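PDB 2WJ9: intergenic-region protein from Escherichia coli CFT073, which probably inhibits restriction enzymes of the bacterial host, helping incoming DNA to escape cleavage. Local coordinates for residues I57-Q62 / W93-L98. Numbering follows the deposited sequence.
Sequences ISFWPQ and WNLYTL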
ATOM      1  N   ILE B  57      23.559   3.512  10.474  1.00 35.99           N
ATOM      2  CA  ILE B  57      24.028   4.512   9.522  1.00 35.68           C
ATOM      3  C   ILE B  57      23.658   4.189   8.064  1.00 35.14           C
ATOM      4  O   ILE B  57      23.529   5.101   7.243  1.00 35.35           O
ATOM      5  CB  ILE B  57      25.547   4.766   9.668  1.00 35.80           C
ATOM      6  CG1 ILE B  57      25.965   6.001   8.858  1.00 36.13           C
ATOM      7  CG2 ILE B  57      26.343   3.524   9.272  1.00 35.37           C
ATOM      8  CD1 ILE B  57      25.053   7.207   9.046  1.00 37.59           C
ATOM      9  N   SER B  58      23.450   2.910   7.758  1.00 34.19           N
ATOM     10  CA  SER B  58      23.058   2.478   6.404  1.00 33.62           C
ATOM     11  C   SER B  58      21.541   2.482   6.129  1.00 32.65           C
ATOM     12  O   SER B  58      21.111   2.287   4.990  1.00 31.64           O
ATOM     13  CB  SER B  58      23.625   1.083   6.134  1.00 33.68           C
ATOM     14  OG  SER B  58      25.040   1.112   6.133  1.00 34.78           O
ATOM     15  N   PHE B  59      20.744   2.733   7.163  1.00 31.67           N
ATOM     16  CA  PHE B  59      19.276   2.600   7.096  1.00 31.27           C
ATOM     17  C   PHE B  59      18.615   3.389   5.961  1.00 31.04           C
ATOM     18  O   PHE B  59      17.873   2.821   5.158  1.00 30.87           O
ATOM     19  CB  PHE B  59      18.677   3.000   8.456  1.00 31.15           C
ATOM     20  CG  PHE B  59      17.172   2.977   8.511  1.00 31.00           C
ATOM     21  CD1 PHE B  59      16.480   1.786   8.714  1.00 30.38           C
ATOM     22  CD2 PHE B  59      16.443   4.156   8.394  1.00 31.23           C
ATOM     23  CE1 PHE B  59      15.088   1.772   8.783  1.00 29.14           C
ATOM     24  CE2 PHE B  59      15.058   4.153   8.465  1.00 30.85           C
ATOM     25  CZ  PHE B  59      14.374   2.972   8.660  1.00 29.48           C
ATOM     26  N   TRP B  60      18.874   4.697   5.909  1.00 30.52           N
ATOM     27  CA  TRP B  60      18.178   5.564   4.963  1.00 30.57           C
ATOM     28  C   TRP B  60      18.509   5.259   3.490  1.00 30.54           C
ATOM     29  O   TRP B  60      17.581   5.091   2.699  1.00 31.05           O
ATOM     30  CB  TRP B  60      18.335   7.045   5.337  1.00 30.65           C
ATOM     31  CG  TRP B  60      17.579   7.399   6.616  1.00 30.44           C
ATOM     32  CD1 TRP B  60      18.113   7.652   7.846  1.00 30.98           C
ATOM     33  CD2 TRP B  60      16.158   7.509   6.767  1.00 30.76           C
ATOM     34  NE1 TRP B  60      17.111   7.931   8.753  1.00 30.44           N
ATOM     35  CE2 TRP B  60      15.902   7.853   8.115  1.00 30.80           C
ATOM     36  CE3 TRP B  60      15.080   7.376   5.891  1.00 30.87           C
ATOM     37  CZ2 TRP B  60      14.605   8.042   8.607  1.00 30.46           C
ATOM     38  CZ3 TRP B  60      13.790   7.564   6.377  1.00 30.35           C
ATOM     39  CH2 TRP B  60      13.567   7.883   7.730  1.00 30.40           C
ATOM     40  N   PRO B  61      19.812   5.186   3.113  1.00 30.58           N
ATOM     41  CA  PRO B  61      20.072   4.818   1.714  1.00 30.39           C
ATOM     42  C   PRO B  61      19.641   3.380   1.369  1.00 30.27           C
ATOM     43  O   PRO B  61      19.150   3.143   0.259  1.00 30.30           O
ATOM     44  CB  PRO B  61      21.585   5.014   1.565  1.00 30.90           C
ATOM     45  CG  PRO B  61      22.133   4.889   2.941  1.00 30.85           C
ATOM     46  CD  PRO B  61      21.062   5.446   3.851  1.00 30.44           C
ATOM     47  N   GLN B  62      19.780   2.453   2.316  1.00 29.88           N
ATOM     48  CA  GLN B  62      19.419   1.047   2.082  1.00 30.30           C
ATOM     49  C   GLN B  62      17.931   0.875   1.751  1.00 30.12           C
ATOM     50  O   GLN B  62      17.585   0.127   0.827  1.00 30.06           O
ATOM     51  CB  GLN B  62      19.815   0.175   3.284  1.00 30.66           C
ATOM     52  CG  GLN B  62      19.401  -1.290   3.203  1.00 32.12           C
ATOM     53  CD  GLN B  62      20.072  -2.158   4.274  1.00 33.51           C
ATOM     54  OE1 GLN B  62      21.222  -1.922   4.652  1.00 35.97           O
ATOM     55  NE2 GLN B  62      19.344  -3.157   4.773  1.00 34.13           N
ATOM     56  N   TRP B  93      14.838   8.435  19.771  1.00 30.74           N
ATOM     57  CA  TRP B  93      14.244   7.861  18.557  1.00 30.66           C
ATOM     58  C   TRP B  93      15.072   6.714  17.967  1.00 30.46           C
ATOM     59  O   TRP B  93      16.290   6.831  17.793  1.00 30.53           O
ATOM     60  CB  TRP B  93      14.018   8.963  17.519  1.00 30.93           C
ATOM     61  CG  TRP B  93      12.924   9.888  17.935  1.00 30.80           C
ATOM     62  CD1 TRP B  93      12.910  10.686  19.050  1.00 31.99           C
ATOM     63  CD2 TRP B  93      11.664  10.098  17.277  1.00 31.60           C
ATOM     64  NE1 TRP B  93      11.725  11.373  19.119  1.00 31.76           N
ATOM     65  CE2 TRP B  93      10.948  11.042  18.043  1.00 32.02           C
ATOM     66  CE3 TRP B  93      11.077   9.589  16.109  1.00 31.43           C
ATOM     67  CZ2 TRP B  93       9.670  11.481  17.688  1.00 32.09           C
ATOM     68  CZ3 TRP B  93       9.806  10.036  15.749  1.00 31.08           C
ATOM     69  CH2 TRP B  93       9.119  10.974  16.539  1.00 32.15           C
ATOM     70  N   ASN B  94      14.392   5.609  17.676  1.00 30.47           N
ATOM     71  CA  ASN B  94      15.012   4.420  17.081  1.00 30.30           C
ATOM     72  C   ASN B  94      14.528   4.197  15.648  1.00 30.13           C
ATOM     73  O   ASN B  94      13.515   4.763  15.223  1.00 30.23           O
ATOM     74  CB  ASN B  94      14.676   3.171  17.901  1.00 30.78           C
ATOM     75  CG  ASN B  94      15.061   3.299  19.363  1.00 32.01           C
ATOM     76  OD1 ASN B  94      14.268   2.976  20.252  1.00 35.70           O
ATOM     77  ND2 ASN B  94      16.279   3.750  19.622  1.00 31.22           N
ATOM     78  N   LEU B  95      15.258   3.356  14.919  1.00 29.55           N
ATOM     79  CA  LEU B  95      14.905   2.985  13.555  1.00 29.73           C
ATOM     80  C   LEU B  95      14.372   1.552  13.524  1.00 29.50           C
ATOM     81  O   LEU B  95      14.878   0.680  14.234  1.00 29.99           O
ATOM     82  CB  LEU B  95      16.111   3.147  12.625  1.00 29.86           C
ATOM     83  CG  LEU B  95      16.842   4.497  12.669  1.00 29.84           C
ATOM     84  CD1 LEU B  95      17.980   4.549  11.645  1.00 30.59           C
ATOM     85  CD2 LEU B  95      15.877   5.675  12.458  1.00 29.97           C
ATOM     86  N   TYR B  96      13.344   1.332  12.699  1.00 29.54           N
ATOM     87  CA  TYR B  96      12.631   0.046  12.618  1.00 29.22           C
ATOM     88  C   TYR B  96      12.372  -0.403  11.167  1.00 29.03           C
ATOM     89  O   TYR B  96      12.095   0.413  10.288  1.00 28.60           O
ATOM     90  CB  TYR B  96      11.282   0.135  13.353  1.00 29.29           C
ATOM     91  CG  TYR B  96      11.414   0.386  14.836  1.00 29.39           C
ATOM     92  CD1 TYR B  96      11.590  -0.668  15.728  1.00 29.34           C
ATOM     93  CD2 TYR B  96      11.378   1.678  15.348  1.00 30.01           C
ATOM     94  CE1 TYR B  96      11.723  -0.441  17.092  1.00 29.44           C
ATOM     95  CE2 TYR B  96      11.498   1.919  16.711  1.00 29.40           C
ATOM     96  CZ  TYR B  96      11.682   0.856  17.581  1.00 30.05           C
ATOM     97  OH  TYR B  96      11.821   1.095  18.941  1.00 30.64           O
ATOM     98  N   THR B  97      12.445  -1.715  10.947  1.00 28.84           N
ATOM     99  CA  THR B  97      12.005  -2.355   9.699  1.00 28.98           C
ATOM    100  C   THR B  97      10.712  -3.152   9.923  1.00 28.87           C
ATOM    101  O   THR B  97      10.452  -3.609  11.039  1.00 29.15           O
ATOM    102  CB  THR B  97      13.100  -3.291   9.101  1.00 29.08           C
ATOM    103  OG1 THR B  97      13.413  -4.367  10.004  1.00 29.58           O
ATOM    104  CG2 THR B  97      14.368  -2.495   8.787  1.00 29.82           C
ATOM    105  N   LEU B  98       9.920  -3.301   8.856  1.00 28.41           N
ATOM    106  CA  LEU B  98       8.662  -4.062   8.884  1.00 28.37           C
ATOM    107  C   LEU B  98       8.820  -5.300   7.984  1.00 28.46           C
ATOM    108  O   LEU B  98       9.552  -5.253   7.001  1.00 28.92           O
ATOM    109  CB  LEU B  98       7.482  -3.184   8.411  1.00 28.92           C
ATOM    110  CG  LEU B  98       6.960  -2.072   9.355  1.00 28.05           C
ATOM    111  CD1 LEU B  98       6.156  -1.042   8.581  1.00 29.70           C
ATOM    112  CD2 LEU B  98       6.138  -2.640  10.511  1.00 28.79           C
TER
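Phe59 and Leu95 show how a helix can pack on a sheet through an aromatic face laid against a branched aliphatic chain, with no hydrogen bond passing between the segments. The phenyl ring lies broadside to the leucine: Leu95 CB sits 4.1 Å from the ring centroid and only 6° off the normal, a CH-pi contact over the middle of one face. From there the leucine runs back toward the root of the phenylalanine, so that Leu95 CD1 comes to 3.6 Å from Phe59 CG and touches Phe59 CB as well. The CB of Phe59 already points toward the strand, and with CG anti to the backbone N (chi1 177°) the ring carries on to reach it. Its far rim then meets the strand's backbone, with Phe59 CE1 3.6 Å from the carbonyl oxygen Tyr96 O near the ring plane, where the slightly positive ring hydrogens probably suit an oxygen. Thr97 CG2 adds a looser touch to the same edge, 4.3 Å from Phe59 CE1. Within the helical segment, Phe59 CD2 lies 3.6 Å above the indole plane of Trp60, while Val51 and Ala103 also pack on the phenylalanine. Leu95 also touches Met105 on strand 103-107. The pair thus forms a buried hydrophobic helix-on-sheet packing, joining the short helix 59-64 to the central strand of the three-stranded antiparallel sheet.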